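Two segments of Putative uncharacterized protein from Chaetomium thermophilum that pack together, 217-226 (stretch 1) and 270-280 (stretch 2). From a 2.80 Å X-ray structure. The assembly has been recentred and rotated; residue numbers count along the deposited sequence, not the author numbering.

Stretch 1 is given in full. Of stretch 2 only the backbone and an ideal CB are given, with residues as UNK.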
ATOM      1  N   SER A 217     -29.341  43.139 -28.627  1.00 58.62           N
ATOM      2  CA  SER A 217     -28.851  43.732 -27.393  1.00 59.78           C
ATOM      3  C   SER A 217     -28.303  42.662 -26.458  1.00 56.97           C
ATOM      4  O   SER A 217     -28.681  41.490 -26.525  1.00 55.06           O
ATOM      5  CB  SER A 217     -29.972  44.502 -26.698  1.00 62.42           C
ATOM      6  OG  SER A 217     -30.523  45.482 -27.558  1.00 64.71           O
ATOM      7  N   GLU A 218     -27.397  43.080 -25.573  1.00 49.47           N
ATOM      8  CA  GLU A 218     -26.862  42.174 -24.564  1.00 49.00           C
ATOM      9  C   GLU A 218     -27.907  41.800 -23.520  1.00 47.34           C
ATOM     10  O   GLU A 218     -27.773  40.754 -22.873  1.00 47.02           O
ATOM     11  CB  GLU A 218     -25.642  42.807 -23.888  1.00 52.31           C
ATOM     12  CG  GLU A 218     -25.087  42.013 -22.715  1.00 54.95           C
ATOM     13  CD  GLU A 218     -23.762  42.560 -22.214  1.00 59.35           C
ATOM     14  OE1 GLU A 218     -22.717  42.264 -22.834  1.00 59.14           O
ATOM     15  OE2 GLU A 218     -23.766  43.293 -21.201  1.00 62.11           O
ATOM     16  N   THR A 219     -28.941  42.625 -23.341  1.00 41.24           N
ATOM     17  CA  THR A 219     -30.011  42.275 -22.413  1.00 41.40           C
ATOM     18  C   THR A 219     -30.885  41.163 -22.980  1.00 38.85           C
ATOM     19  O   THR A 219     -31.348  40.287 -22.238  1.00 38.58           O
ATOM     20  CB  THR A 219     -30.851  43.514 -22.091  1.00 43.95           C
ATOM     21  OG1 THR A 219     -31.289  44.130 -23.308  1.00 44.81           O
ATOM     22  CG2 THR A 219     -30.039  44.516 -21.284  1.00 45.02           C
ATOM     23  N   VAL A 220     -31.112  41.177 -24.296  1.00 33.98           N
ATOM     24  CA  VAL A 220     -31.864  40.102 -24.940  1.00 31.48           C
ATOM     25  C   VAL A 220     -31.128  38.778 -24.786  1.00 28.58           C
ATOM     26  O   VAL A 220     -31.703  37.774 -24.351  1.00 27.37           O
ATOM     27  CB  VAL A 220     -32.112  40.440 -26.422  1.00 31.23           C
ATOM     28  CG1 VAL A 220     -32.720  39.248 -27.162  1.00 29.89           C
ATOM     29  CG2 VAL A 220     -33.020  41.656 -26.543  1.00 33.23           C
ATOM     30  N   THR A 221     -29.841  38.754 -25.144  1.00 34.00           N
ATOM     31  CA  THR A 221     -29.075  37.516 -25.056  1.00 32.22           C
ATOM     32  C   THR A 221     -28.877  37.082 -23.610  1.00 32.51           C
ATOM     33  O   THR A 221     -28.800  35.880 -23.334  1.00 32.58           O
ATOM     34  CB  THR A 221     -27.720  37.674 -25.743  1.00 31.70           C
ATOM     35  OG1 THR A 221     -26.970  38.712 -25.100  1.00 32.81           O
ATOM     36  CG2 THR A 221     -27.906  38.017 -27.212  1.00 32.19           C
ATOM     37  N   ASN A 222     -28.786  38.031 -22.677  1.00 25.90           N
ATOM     38  CA  ASN A 222     -28.719  37.663 -21.267  1.00 26.32           C
ATOM     39  C   ASN A 222     -30.010  36.984 -20.825  1.00 26.43           C
ATOM     40  O   ASN A 222     -29.979  35.960 -20.130  1.00 25.89           O
ATOM     41  CB  ASN A 222     -28.439  38.900 -20.412  1.00 28.22           C
ATOM     42  CG  ASN A 222     -26.972  39.302 -20.425  1.00 29.22           C
ATOM     43  OD1 ASN A 222     -26.162  38.736 -21.163  1.00 29.22           O
ATOM     44  ND2 ASN A 222     -26.626  40.287 -19.605  1.00 30.54           N
ATOM     45  N   ALA A 223     -31.158  37.535 -21.230  1.00 30.89           N
ATOM     46  CA  ALA A 223     -32.432  36.915 -20.887  1.00 29.68           C
ATOM     47  C   ALA A 223     -32.552  35.528 -21.506  1.00 28.90           C
ATOM     48  O   ALA A 223     -33.045  34.593 -20.864  1.00 29.33           O
ATOM     49  CB  ALA A 223     -33.583  37.809 -21.344  1.00 29.62           C
ATOM     50  N   LEU A 224     -32.108  35.376 -22.757  1.00 25.70           N
ATOM     51  CA  LEU A 224     -32.145  34.064 -23.395  1.00 24.14           C
ATOM     52  C   LEU A 224     -31.229  33.080 -22.680  1.00 24.78           C
ATOM     53  O   LEU A 224     -31.558  31.897 -22.555  1.00 24.58           O
ATOM     54  CB  LEU A 224     -31.755  34.184 -24.869  1.00 22.23           C
ATOM     55  CG  LEU A 224     -32.795  34.811 -25.799  1.00 22.85           C
ATOM     56  CD1 LEU A 224     -32.184  35.113 -27.160  1.00 22.37           C
ATOM     57  CD2 LEU A 224     -34.004  33.900 -25.950  1.00 22.65           C
ATOM     58  N   GLU A 225     -30.070  33.546 -22.210  1.00 37.41           N
ATOM     59  CA  GLU A 225     -29.160  32.659 -21.493  1.00 38.20           C
ATOM     60  C   GLU A 225     -29.737  32.253 -20.143  1.00 38.09           C
ATOM     61  O   GLU A 225     -29.502  31.131 -19.682  1.00 37.57           O
ATOM     62  CB  GLU A 225     -27.800  33.337 -21.316  1.00 39.98           C
ATOM     63  CG  GLU A 225     -26.608  32.381 -21.279  1.00 40.12           C
ATOM     64  CD  GLU A 225     -26.474  31.640 -19.961  1.00 42.30           C
ATOM     65  OE1 GLU A 225     -25.986  30.491 -19.973  1.00 41.97           O
ATOM     66  OE2 GLU A 225     -26.848  32.207 -18.912  1.00 44.24           O
ATOM     67  N   PHE A 226     -30.493  33.143 -19.502  1.00 29.08           N
ATOM     68  CA  PHE A 226     -31.138  32.794 -18.240  1.00 29.79           C
ATOM     69  C   PHE A 226     -32.272  31.799 -18.460  1.00 29.63           C
ATOM     70  O   PHE A 226     -32.405  30.820 -17.713  1.00 29.54           O
ATOM     71  CB  PHE A 226     -31.651  34.062 -17.558  1.00 31.47           C
ATOM     72  CG  PHE A 226     -32.203  33.833 -16.181  1.00 33.67           C
ATOM     73  CD1 PHE A 226     -31.356  33.595 -15.111  1.00 35.03           C
ATOM     74  CD2 PHE A 226     -33.569  33.868 -15.952  1.00 34.38           C
ATOM     75  CE1 PHE A 226     -31.861  33.389 -13.842  1.00 36.09           C
ATOM     76  CE2 PHE A 226     -34.079  33.663 -14.684  1.00 35.51           C
ATOM     77  CZ  PHE A 226     -33.225  33.422 -13.629  1.00 36.85           C
ATOM     78  N   UNK A 270     -16.381  37.950 -25.047  1.00 46.40           N
ATOM     79  CA  UNK A 270     -16.053  38.725 -23.853  1.00 48.33           C
ATOM     80  C   UNK A 270     -16.631  38.104 -22.587  1.00 46.76           C
ATOM     81  O   UNK A 270     -16.010  38.165 -21.520  1.00 47.01           O
ATOM     82  CB  UNK A 270     -16.563  40.160 -24.003  1.00 48.33           C
ATOM     83  N   UNK A 271     -17.816  37.502 -22.680  1.00 44.29           N
ATOM     84  CA  UNK A 271     -18.522  37.003 -21.506  1.00 44.43           C
ATOM     85  C   UNK A 271     -18.532  35.480 -21.413  1.00 40.19           C
ATOM     86  O   UNK A 271     -19.263  34.928 -20.583  1.00 39.05           O
ATOM     87  CB  UNK A 271     -19.961  37.522 -21.513  1.00 44.43           C
ATOM     88  N   UNK A 272     -17.728  34.787 -22.224  1.00 25.97           N
ATOM     89  CA  UNK A 272     -17.718  33.327 -22.184  1.00 22.49           C
ATOM     90  C   UNK A 272     -17.432  32.817 -20.777  1.00 22.80           C
ATOM     91  O   UNK A 272     -18.226  32.064 -20.199  1.00 22.58           O
ATOM     92  CB  UNK A 272     -16.681  32.774 -23.163  1.00 22.49           C
ATOM     93  N   UNK A 273     -16.298  33.231 -20.203  1.00 21.82           N
ATOM     94  CA  UNK A 273     -15.970  32.837 -18.837  1.00 21.55           C
ATOM     95  C   UNK A 273     -17.117  33.126 -17.881  1.00 23.25           C
ATOM     96  O   UNK A 273     -17.325  32.382 -16.915  1.00 22.18           O
ATOM     97  CB  UNK A 273     -14.705  33.558 -18.367  1.00 21.55           C
ATOM     98  N   UNK A 274     -17.872  34.194 -18.126  1.00 31.61           N
ATOM     99  CA  UNK A 274     -19.024  34.488 -17.301  1.00 33.96           C
ATOM    100  C   UNK A 274     -20.061  33.392 -17.403  1.00 34.39           C
ATOM    101  O   UNK A 274     -20.457  32.798 -16.394  1.00 37.27           O
ATOM    102  CB  UNK A 274     -19.636  35.834 -17.696  1.00 33.96           C
ATOM    103  N   UNK A 275     -20.491  33.106 -18.630  1.00 24.33           N
ATOM    104  CA  UNK A 275     -21.514  32.100 -18.888  1.00 22.40           C
ATOM    105  C   UNK A 275     -21.162  30.831 -18.123  1.00 22.39           C
ATOM    106  O   UNK A 275     -21.876  30.431 -17.193  1.00 23.67           O
ATOM    107  CB  UNK A 275     -21.644  31.816 -20.386  1.00 22.40           C
ATOM    108  N   UNK A 276     -20.048  30.205 -18.501  1.00 19.30           N
ATOM    109  CA  UNK A 276     -19.549  29.015 -17.825  1.00 19.04           C
ATOM    110  C   UNK A 276     -19.685  29.214 -16.324  1.00 20.39           C
ATOM    111  O   UNK A 276     -20.363  28.435 -15.643  1.00 20.76           O
ATOM    112  CB  UNK A 276     -18.097  28.726 -18.210  1.00 19.04           C
ATOM    113  N   UNK A 277     -19.070  30.281 -15.808  1.00 29.71           N
ATOM    114  CA  UNK A 277     -19.071  30.513 -14.369  1.00 31.94           C
ATOM    115  C   UNK A 277     -20.478  30.381 -13.801  1.00 33.81           C
ATOM    116  O   UNK A 277     -20.727  29.569 -12.904  1.00 34.99           O
ATOM    117  CB  UNK A 277     -18.498  31.895 -14.049  1.00 31.94           C
ATOM    118  N   UNK A 278     -21.428  31.148 -14.339  1.00 39.89           N
ATOM    119  CA  UNK A 278     -22.764  31.110 -13.757  1.00 42.79           C
ATOM    120  C   UNK A 278     -23.395  29.737 -13.940  1.00 41.71           C
ATOM    121  O   UNK A 278     -24.036  29.216 -13.020  1.00 43.65           O
ATOM    122  CB  UNK A 278     -23.652  32.188 -14.383  1.00 42.79           C
ATOM    123  N   UNK A 279     -23.183  29.109 -15.102  1.00 29.15           N
ATOM    124  CA  UNK A 279     -23.705  27.762 -15.304  1.00 27.55           C
ATOM    125  C   UNK A 279     -23.180  26.825 -14.229  1.00 28.63           C
ATOM    126  O   UNK A 279     -23.888  25.908 -13.794  1.00 29.65           O
ATOM    127  CB  UNK A 279     -23.332  27.240 -16.693  1.00 27.55           C
ATOM    128  N   UNK A 280     -21.943  27.034 -13.777  1.00 31.23           N
ATOM    129  CA  UNK A 280     -21.369  26.149 -12.774  1.00 32.98           C
ATOM    130  C   UNK A 280     -21.817  26.498 -11.361  1.00 36.58           C
ATOM    131  O   UNK A 280     -21.670  25.664 -10.460  1.00 38.26           O
ATOM    132  CB  UNK A 280     -19.842  26.193 -12.855  1.00 32.98           C
TER

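Stretch 1 is helical from 218 to 226 and stretch 2 from 272 to 280. The axes run at 29° to each other, in roughly the same direction, and come no closer than 12.2 Å. With that spacing, an ideal CB rarely touches the partner, so each position must be judged by its direction and by what a longer side chain could reach.

At position 270, phi/psi of -52/-35 is permissive and no atom of stretch 1 lies within 5.5 Å of the CB. Small or polar residues would suit. The residue is Ser270, chi1 p, which makes no contact here.

Position 271 points its CB toward stretch 1, yet that CB also has nothing within 5.5 Å, so only a long side chain could close the gap. Within reach of a long chain, stretch 1 offers mostly oxygen: the carboxylate of Glu218, the Thr221 hydroxyl and the Asn222 amide. Lysine, arginine or glutamine would be reasonable; the position stands at the N-cap, just before the helix (phi/psi -108/12), where serine, threonine, aspartate or asparagine would suit as well, though too short to reach stretch 1. The residue is Gln271, extended with chi1 p and chi2 t. Its OE1 lies 3.8 Å from both Glu218 OE1 and Asn222 OD1, while its NE2 is 4.4 Å from Thr221 OG1. None of these is a hydrogen bond; the residue simply lies against stretch 1, with 55 Å² covered. The Thr221 hydroxyl is engaged within its own helix, Thr221 OG1 donating to Glu218 O at 3.1 Å.

Positions 272 and 273 are out of reach, leaving the choice open to many helix formers. They are Arg272, bonded elsewhere in the structure, and Gln273, extended with chi1 and chi2 both t.

Position 274 is also out of reach, but its ideal CB would sit 3.0 Å from the backbone O of 271, which favours glycine. Gly274 is found.

Position 275 has the nearest CA pair, 8.1 Å between Glu225 CA and the CA of 275. Its CB points sideways, 4.6 Å from Glu225 OE1, so a medium aliphatic could pack and a donor could answer the carboxylate. The residue is Ile275 (m, t), whose CG2 lies 3.5 Å from Glu225 OE1, a contact without polar pairing.

Position 276 points away and 277 is out of reach, so stretch 1 constrains neither. They are Ile276 and Asp277.

Position 278 points toward stretch 1, where the Glu225 carboxylate would make lysine or arginine the obvious guess. The residue is instead Glu278 (chi1 p, chi2 t), and Glu225 OE2 to Glu278 OE2 is 3.1 Å: like charges close together, with no hydrogen bond assigned.

Position 279 points sideways, its CB 5.3 Å from Glu225 OE1, so a branched or long aliphatic, or a basic chain, could extend inward. Ile279 (m, t) does so, its CD1 reaching 3.6 Å from Glu225 OE1.

Position 280 is out of reach and unconstrained by stretch 1; it is Leu280. The small 231 Å² interface thus centres on Glu225 and Gln271, without a cross-stretch hydrogen bond.

Stretch 2, residues 270-280: SQRQGIIDEIL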
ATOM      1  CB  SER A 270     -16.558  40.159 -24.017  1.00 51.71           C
ATOM      2  OG  SER A 270     -17.944  40.181 -24.318  1.00 53.31           O
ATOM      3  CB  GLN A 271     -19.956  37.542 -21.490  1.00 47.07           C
ATOM      4  CG  GLN A 271     -20.748  37.297 -22.767  1.00 47.91           C
ATOM      5  CD  GLN A 271     -22.119  37.951 -22.731  1.00 50.29           C
ATOM      6  OE1 GLN A 271     -22.452  38.664 -21.783  1.00 51.73           O
ATOM      7  NE2 GLN A 271     -22.921  37.711 -23.764  1.00 50.18           N
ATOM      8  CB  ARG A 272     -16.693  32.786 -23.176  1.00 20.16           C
ATOM      9  CG  ARG A 272     -17.170  32.847 -24.609  1.00 19.61           C
ATOM     10  CD  ARG A 272     -16.086  32.430 -25.575  1.00 19.04           C
ATOM     11  NE  ARG A 272     -16.530  32.534 -26.960  1.00 17.52           N
ATOM     12  CZ  ARG A 272     -15.726  32.429 -28.010  1.00 17.42           C
ATOM     13  NH1 ARG A 272     -14.427  32.222 -27.839  1.00 17.91           N
ATOM     14  NH2 ARG A 272     -16.221  32.536 -29.235  1.00 17.49           N
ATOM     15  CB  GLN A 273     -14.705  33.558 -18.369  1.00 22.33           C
ATOM     16  CG  GLN A 273     -14.244  33.151 -16.978  1.00 24.83           C
ATOM     17  CD  GLN A 273     -13.030  33.931 -16.503  1.00 27.19           C
ATOM     18  OE1 GLN A 273     -12.493  34.772 -17.224  1.00 28.16           O
ATOM     19  NE2 GLN A 273     -12.593  33.653 -15.281  1.00 28.23           N
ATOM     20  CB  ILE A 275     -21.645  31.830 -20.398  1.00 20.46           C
ATOM     21  CG1 ILE A 275     -22.132  33.092 -21.113  1.00 21.36           C
ATOM     22  CG2 ILE A 275     -22.598  30.670 -20.664  1.00 20.05           C
ATOM     23  CD1 ILE A 275     -21.973  33.047 -22.612  1.00 21.38           C
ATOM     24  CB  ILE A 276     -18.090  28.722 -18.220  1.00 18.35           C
ATOM     25  CG1 ILE A 276     -18.025  28.275 -19.683  1.00 17.15           C
ATOM     26  CG2 ILE A 276     -17.484  27.653 -17.307  1.00 18.44           C
ATOM     27  CD1 ILE A 276     -16.623  28.152 -20.235  1.00 16.63           C
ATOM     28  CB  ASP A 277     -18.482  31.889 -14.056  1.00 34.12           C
ATOM     29  CG  ASP A 277     -16.964  31.871 -13.987  1.00 36.59           C
ATOM     30  OD1 ASP A 277     -16.346  30.964 -14.589  1.00 35.79           O
ATOM     31  OD2 ASP A 277     -16.387  32.763 -13.329  1.00 38.80           O
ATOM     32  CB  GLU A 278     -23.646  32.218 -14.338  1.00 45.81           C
ATOM     33  CG  GLU A 278     -23.707  32.311 -15.846  1.00 47.35           C
ATOM     34  CD  GLU A 278     -24.414  33.573 -16.310  1.00 50.08           C
ATOM     35  OE1 GLU A 278     -24.807  34.386 -15.446  1.00 51.35           O
ATOM     36  OE2 GLU A 278     -24.573  33.753 -17.537  1.00 50.41           O
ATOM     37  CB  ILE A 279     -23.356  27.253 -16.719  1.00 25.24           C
ATOM     38  CG1 ILE A 279     -24.219  27.970 -17.761  1.00 25.58           C
ATOM     39  CG2 ILE A 279     -23.551  25.737 -16.821  1.00 23.38           C
ATOM     40  CD1 ILE A 279     -23.850  27.659 -19.197  1.00 24.70           C
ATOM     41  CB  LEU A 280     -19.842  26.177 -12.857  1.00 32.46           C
ATOM     42  CG  LEU A 280     -19.236  25.587 -14.135  1.00 30.90           C
ATOM     43  CD1 LEU A 280     -17.730  25.806 -14.166  1.00 30.19           C
ATOM     44  CD2 LEU A 280     -19.555  24.104 -14.265  1.00 31.13           C
TER
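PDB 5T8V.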